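Local coordinates for protein hypoxanthine phosphoribosyltransferase (Bacillus anthracis, PDB 4QYI) that probably catalyses the transfer of a phosphoribosyl group from PRPP to hypoxanthine or guanine, a magnesium-dependent step of purine salvage, at residues 34-39 against 121-126; 85-90 against 114-119. One frame throughout, in Å; residues are numbered along the deposited sequence. Where two conformers were deposited one is given.

Contact 1. Residues 34-39 against 121-126; sequences EGEEIV and KPKALK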
loop_
_atom_site.group_PDB
_atom_site.type_symbol
_atom_site.label_atom_id
_atom_site.label_comp_id
_atom_site.label_asym_id
_atom_site.label_seq_id
_atom_site.Cartn_x
_atom_site.Cartn_y
_atom_site.Cartn_z
ATOM N N GLU A 34 4.935 1.043 -24.300
ATOM C CA GLU A 34 6.319 1.160 -24.685
ATOM C C GLU A 34 6.691 2.626 -24.867
ATOM O O GLU A 34 5.990 3.370 -25.534
ATOM C CB GLU A 34 6.562 0.404 -25.992
ATOM C CG GLU A 34 8.019 0.405 -26.407
ATOM C CD GLU A 34 8.255 -0.280 -27.743
ATOM O OE1 GLU A 34 7.283 -0.771 -28.344
ATOM O OE2 GLU A 34 9.412 -0.321 -28.193
ATOM N N GLY A 35 7.768 3.049 -24.214
ATOM C CA GLY A 35 8.249 4.422 -24.316
ATOM C C GLY A 35 7.443 5.501 -23.596
ATOM O O GLY A 35 7.675 6.684 -23.824
ATOM N N GLU A 36 6.541 5.126 -22.693
ATOM C CA GLU A 36 5.745 6.133 -21.992
ATOM C C GLU A 36 5.699 5.983 -20.487
ATOM O O GLU A 36 5.917 4.913 -19.943
ATOM C CB GLU A 36 4.304 6.138 -22.509
ATOM C CG GLU A 36 4.224 6.305 -24.019
ATOM C CD GLU A 36 2.843 6.633 -24.528
ATOM O OE1 GLU A 36 2.491 6.064 -25.572
ATOM O OE2 GLU A 36 2.112 7.448 -23.902
ATOM N N GLU A 37 5.396 7.096 -19.833
ATOM C CA GLU A 37 5.208 7.155 -18.382
ATOM C C GLU A 37 3.824 6.580 -18.085
ATOM O O GLU A 37 2.948 6.609 -18.944
ATOM C CB GLU A 37 5.261 8.598 -17.899
ATOM C CG GLU A 37 6.549 9.309 -18.291
ATOM C CD GLU A 37 6.563 10.762 -17.853
ATOM O OE1 GLU A 37 5.786 11.125 -16.944
ATOM O OE2 GLU A 37 7.356 11.541 -18.423
ATOM N N ILE A 38 3.638 6.058 -16.877
ATOM C CA ILE A 38 2.371 5.478 -16.469
ATOM C C ILE A 38 1.991 5.951 -15.086
ATOM O O ILE A 38 2.853 6.156 -14.241
ATOM C CB ILE A 38 2.469 3.942 -16.386
ATOM C CG1 ILE A 38 2.854 3.357 -17.743
ATOM C CG2 ILE A 38 1.146 3.337 -15.935
ATOM C CD1 ILE A 38 3.229 1.890 -17.659
ATOM N N VAL A 39 0.687 6.141 -14.865
ATOM C CA VAL A 39 0.176 6.474 -13.552
ATOM C C VAL A 39 -0.595 5.231 -13.094
ATOM O O VAL A 39 -1.492 4.746 -13.790
ATOM C CB VAL A 39 -0.787 7.677 -13.544
ATOM C CG1 VAL A 39 -1.394 7.871 -12.148
ATOM C CG2 VAL A 39 -0.071 8.940 -14.008
ATOM N N LYS A 121 -10.065 13.280 -17.808
ATOM C CA LYS A 121 -9.547 13.238 -19.189
ATOM C C LYS A 121 -8.147 12.644 -19.380
ATOM O O LYS A 121 -7.238 13.287 -19.893
ATOM C CB LYS A 121 -9.674 14.610 -19.839
ATOM C CG LYS A 121 -11.132 15.078 -19.858
ATOM C CD LYS A 121 -11.299 16.403 -20.574
ATOM C CE LYS A 121 -12.758 16.830 -20.592
ATOM N NZ LYS A 121 -12.917 18.111 -21.330
ATOM N N PRO A 122 -7.982 11.388 -18.975
ATOM C CA PRO A 122 -6.702 10.734 -19.150
ATOM C C PRO A 122 -6.510 10.364 -20.616
ATOM O O PRO A 122 -7.488 10.257 -21.350
ATOM C CB PRO A 122 -6.852 9.463 -18.318
ATOM C CG PRO A 122 -8.315 9.180 -18.368
ATOM C CD PRO A 122 -8.948 10.535 -18.263
ATOM N N LYS A 123 -5.265 10.169 -21.020
ATOM C CA LYS A 123 -4.962 9.757 -22.392
ATOM C C LYS A 123 -5.445 8.321 -22.590
ATOM O O LYS A 123 -6.004 7.993 -23.623
ATOM C CB LYS A 123 -3.463 9.849 -22.640
ATOM C CG LYS A 123 -3.004 9.378 -24.010
ATOM C CD LYS A 123 -1.483 9.506 -24.081
ATOM C CE LYS A 123 -0.787 9.107 -25.376
ATOM N NZ LYS A 123 -0.761 7.630 -25.566
ATOM N N ALA A 124 -5.273 7.485 -21.558
ATOM C CA ALA A 124 -5.707 6.094 -21.612
ATOM C C ALA A 124 -6.024 5.614 -20.194
ATOM O O ALA A 124 -5.446 6.102 -19.222
ATOM C CB ALA A 124 -4.628 5.234 -22.228
ATOM N N LEU A 125 -6.968 4.682 -20.084
ATOM C CA LEU A 125 -7.401 4.185 -18.789
ATOM C C LEU A 125 -7.689 2.713 -18.896
ATOM O O LEU A 125 -8.610 2.299 -19.584
ATOM C CB LEU A 125 -8.674 4.904 -18.368
ATOM C CG LEU A 125 -9.281 4.516 -17.006
ATOM C CD1 LEU A 125 -8.410 4.980 -15.865
ATOM C CD2 LEU A 125 -10.659 5.138 -16.892
ATOM N N LYS A 126 -6.881 1.911 -18.221
ATOM C CA LYS A 126 -7.053 0.466 -18.271
ATOM C C LYS A 126 -7.175 -0.076 -16.870
ATOM O O LYS A 126 -6.780 0.588 -15.917
ATOM C CB LYS A 126 -5.849 -0.169 -18.954
ATOM C CG LYS A 126 -5.596 0.340 -20.368
ATOM C CD LYS A 126 -6.743 0.052 -21.322
ATOM C CE LYS A 126 -6.456 0.568 -22.724
ATOM N NZ LYS A 126 -7.566 0.202 -23.643
#
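Glu36 OE2 takes two nitrogen partners: the ammonium group of Lys123 across the contact, and the side-chain amide ND2 of Asn96, which is its stronger one. The bridge from Lys123 NZ to Glu36 OE2 is 3.3 Å long and weak as a hydrogen bond, while Glu36 OE1 stays slightly farther from the same NZ, at 3.6 Å. The ammonium group therefore sits closer to the oxygen that Asn96 also holds. Lys123 reaches over with its chain stretched out as far as CE and then bent at the last torsion (chi4 -73°), which turns NZ toward the acid; its CE lies 3.7 Å from Glu36 OE2. The glutamate is likewise extended beyond CG, and the two side chains cross at about a right angle. Little surface is buried, 65 Å² in all, and Lys123 is exposed, so the ion pair is probably softened by solvent. Asn96 also donates to the backbone oxygen of Glu37 and packs against Lys123. The salt bridge passes across the start of strand 96-101, joining the residues that lead into the strands on either side of it, 38-43 and 124-129, in the central sheet of the phosphoribosyltransferase fold.

Contact 2. Residues 85-90 against 114-119; sequences LKDIDV and KDHFFM
With CG anti to the backbone N in both Asp87 and His116, the carboxylate and the imidazole extend from loop and helix until they meet. His116 NE2 donates to Asp87 OD1 over 2.8 Å, with an N-H...O angle of 160°. The oxygen sits almost in the imidazole plane, off the ring's NE2 corner, whereas the nitrogen approaches on the syn side of the carboxylate but 30° out of its plane; the two planes are turned 47° apart. The same oxygen accepts a second bond, from Ile88 N at 2.8 Å, and the two donors arrive from opposite faces of the carboxylate. Asp87 is therefore tied to its own loop as well as to the helix, an arrangement that would limit rotation of its carboxylate. A negative charge so close to NE2 would probably favour a protonated imidazole.

This pair joins the loop that follows strand 82-84 to the last turns of helix 108-118, which packs on the largely parallel central sheet of the phosphoribosyltransferase fold. Next to the polar link, one residue on in each segment, Ile88 CG2 touches the edge of the Phe117 ring, in its plane, at 4.0 Å from CE1. Both side chains also rest on Ile41 of strand 38-43, and Phe117, buried, reaches Ile67 and Leu125 as well. Within the loop, Lys86 NZ gives a 2.8 Å hydrogen bond to Asp87 O and forms a salt bridge with Asp89 OD1 at 3.0 Å. Asp89 OD2 is paired in addition with a basic side chain of a neighbouring subunit, while the backbone nitrogens of Asp89 and Val90 both bind Asp65 OD2.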
loop_
_atom_site.group_PDB
_atom_site.type_symbol
_atom_site.label_atom_id
_atom_site.label_comp_id
_atom_site.label_asym_id
_atom_site.label_seq_id
_atom_site.Cartn_x
_atom_site.Cartn_y
_atom_site.Cartn_z
ATOM N N LEU A 85 -14.166 8.192 -0.681
ATOM C CA LEU A 85 -13.632 8.584 0.619
ATOM C C LEU A 85 -12.339 9.338 0.469
ATOM O O LEU A 85 -12.042 10.214 1.269
ATOM C CB LEU A 85 -13.357 7.357 1.496
ATOM C CG LEU A 85 -14.574 6.541 1.913
ATOM C CD1 LEU A 85 -14.156 5.313 2.734
ATOM C CD2 LEU A 85 -15.516 7.416 2.712
ATOM N N LYS A 86 -11.548 8.960 -0.529
ATOM C CA LYS A 86 -10.290 9.625 -0.810
ATOM C C LYS A 86 -10.132 9.623 -2.308
ATOM O O LYS A 86 -10.022 8.572 -2.937
ATOM C CB LYS A 86 -9.092 8.906 -0.155
ATOM C CG LYS A 86 -7.720 9.545 -0.454
ATOM C CD LYS A 86 -7.579 10.922 0.190
ATOM C CE LYS A 86 -6.213 11.561 -0.095
ATOM N NZ LYS A 86 -5.986 11.964 -1.532
ATOM N N ASP A 87 -10.088 10.822 -2.872
ATOM C CA ASP A 87 -9.940 11.009 -4.282
ATOM C C ASP A 87 -8.436 11.111 -4.599
ATOM O O ASP A 87 -7.615 11.221 -3.704
ATOM C CB ASP A 87 -10.635 12.309 -4.659
ATOM C CG ASP A 87 -10.990 12.401 -6.130
ATOM O OD1 ASP A 87 -10.663 11.480 -6.908
ATOM O OD2 ASP A 87 -11.704 13.376 -6.485
ATOM N N ILE A 88 -8.081 11.081 -5.866
ATOM C CA ILE A 88 -6.674 11.154 -6.206
ATOM C C ILE A 88 -6.098 12.562 -6.072
ATOM O O ILE A 88 -6.793 13.563 -6.265
ATOM C CB ILE A 88 -6.406 10.616 -7.615
ATOM C CG1 ILE A 88 -7.206 11.386 -8.659
ATOM C CG2 ILE A 88 -6.762 9.135 -7.698
ATOM C CD1 ILE A 88 -6.737 11.084 -10.076
ATOM N N ASP A 89 -4.808 12.611 -5.785
ATOM C CA ASP A 89 -4.070 13.848 -5.683
ATOM C C ASP A 89 -3.310 14.144 -6.960
ATOM O O ASP A 89 -3.084 15.289 -7.270
ATOM C CB ASP A 89 -2.993 13.718 -4.609
ATOM C CG ASP A 89 -3.567 13.394 -3.270
ATOM O OD1 ASP A 89 -4.472 14.125 -2.858
ATOM O OD2 ASP A 89 -3.104 12.422 -2.635
ATOM N N VAL A 90 -2.878 13.114 -7.671
ATOM C CA VAL A 90 -2.054 13.321 -8.864
ATOM C C VAL A 90 -2.836 13.709 -10.086
ATOM O O VAL A 90 -4.033 13.450 -10.202
ATOM C CB VAL A 90 -1.229 12.082 -9.218
ATOM C CG1 VAL A 90 -0.249 11.769 -8.107
ATOM C CG2 VAL A 90 -2.135 10.878 -9.507
ATOM N N LYS A 114 -14.545 4.101 -13.085
ATOM C CA LYS A 114 -14.128 4.401 -14.447
ATOM C C LYS A 114 -14.689 5.754 -14.901
ATOM O O LYS A 114 -13.954 6.605 -15.394
ATOM C CB LYS A 114 -14.623 3.302 -15.380
ATOM C CG LYS A 114 -14.254 3.503 -16.834
ATOM C CD LYS A 114 -14.722 2.316 -17.665
ATOM C CE LYS A 114 -14.401 2.504 -19.134
ATOM N NZ LYS A 114 -14.835 1.343 -19.954
ATOM N N ASP A 115 -15.999 5.951 -14.733
ATOM C CA ASP A 115 -16.627 7.225 -15.093
ATOM C C ASP A 115 -15.998 8.395 -14.333
ATOM O O ASP A 115 -15.839 9.487 -14.876
ATOM C CB ASP A 115 -18.121 7.183 -14.816
ATOM C CG ASP A 115 -18.872 6.290 -15.774
ATOM O OD1 ASP A 115 -18.316 5.909 -16.824
ATOM O OD2 ASP A 115 -20.054 6.013 -15.504
ATOM N N HIS A 116 -15.648 8.181 -13.067
ATOM C CA HIS A 116 -15.020 9.241 -12.286
ATOM C C HIS A 116 -13.670 9.647 -12.905
ATOM O O HIS A 116 -13.392 10.829 -13.103
ATOM C CB HIS A 116 -14.823 8.821 -10.824
ATOM C CG HIS A 116 -14.072 9.828 -10.007
ATOM N ND1 HIS A 116 -14.596 11.055 -9.674
ATOM C CD2 HIS A 116 -12.844 9.785 -9.448
ATOM C CE1 HIS A 116 -13.720 11.730 -8.956
ATOM N NE2 HIS A 116 -12.646 10.981 -8.806
ATOM N N PHE A 117 -12.846 8.660 -13.203
ATOM C CA PHE A 117 -11.537 8.960 -13.775
ATOM C C PHE A 117 -11.653 9.596 -15.162
ATOM O O PHE A 117 -10.887 10.509 -15.485
ATOM C CB PHE A 117 -10.648 7.743 -13.831
ATOM C CG PHE A 117 -10.279 7.197 -12.486
ATOM C CD1 PHE A 117 -9.600 7.988 -11.572
ATOM C CD2 PHE A 117 -10.561 5.882 -12.160
ATOM C CE1 PHE A 117 -9.236 7.484 -10.335
ATOM C CE2 PHE A 117 -10.203 5.368 -10.926
ATOM C CZ PHE A 117 -9.538 6.168 -10.014
ATOM N N PHE A 118 -12.631 9.161 -15.954
ATOM C CA PHE A 118 -12.807 9.784 -17.272
ATOM C C PHE A 118 -13.082 11.274 -17.193
ATOM O O PHE A 118 -12.736 12.012 -18.112
ATOM C CB PHE A 118 -13.793 9.051 -18.194
ATOM C CG PHE A 118 -13.147 7.935 -18.983
ATOM C CD1 PHE A 118 -12.121 8.227 -19.891
ATOM C CD2 PHE A 118 -13.571 6.616 -18.866
ATOM C CE1 PHE A 118 -11.519 7.232 -20.637
ATOM C CE2 PHE A 118 -12.970 5.612 -19.621
ATOM C CZ PHE A 118 -11.944 5.918 -20.506
ATOM N N MET A 119 -13.663 11.725 -16.079
ATOM C CA MET A 119 -13.934 13.142 -15.898
ATOM C C MET A 119 -12.626 13.923 -15.854
ATOM O O MET A 119 -12.601 15.100 -16.173
ATOM C CB MET A 119 -14.773 13.386 -14.627
ATOM C CG MET A 119 -16.226 12.935 -14.768
ATOM S SD MET A 119 -17.191 13.001 -13.228
ATOM C CE MET A 119 -16.861 14.667 -12.652
#

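Both segments of contact 2 fall between the two segments of contact 1 in sequence, and the centres of the contacts lie 15 Å apart. Helix 108-118 and strand 124-129 are successive elements joined by a short connection, and segments 114-119 and 121-126 pack on each other: Pro122 CD lies 3.4 Å from Phe117 O, and Leu125 CD2 is 3.6 Å from Phe118 CE2. Contact 1 links the approaches to strands 38-43 and 124-129 at the surface, while contact 2 fastens the helix covering those strands to a peripheral loop. Neither contact includes Glu101 or Asp102, where the magnesium ion is bound; in contact 2 the side chain of Phe117 is about 12 Å from the bound magnesium ion.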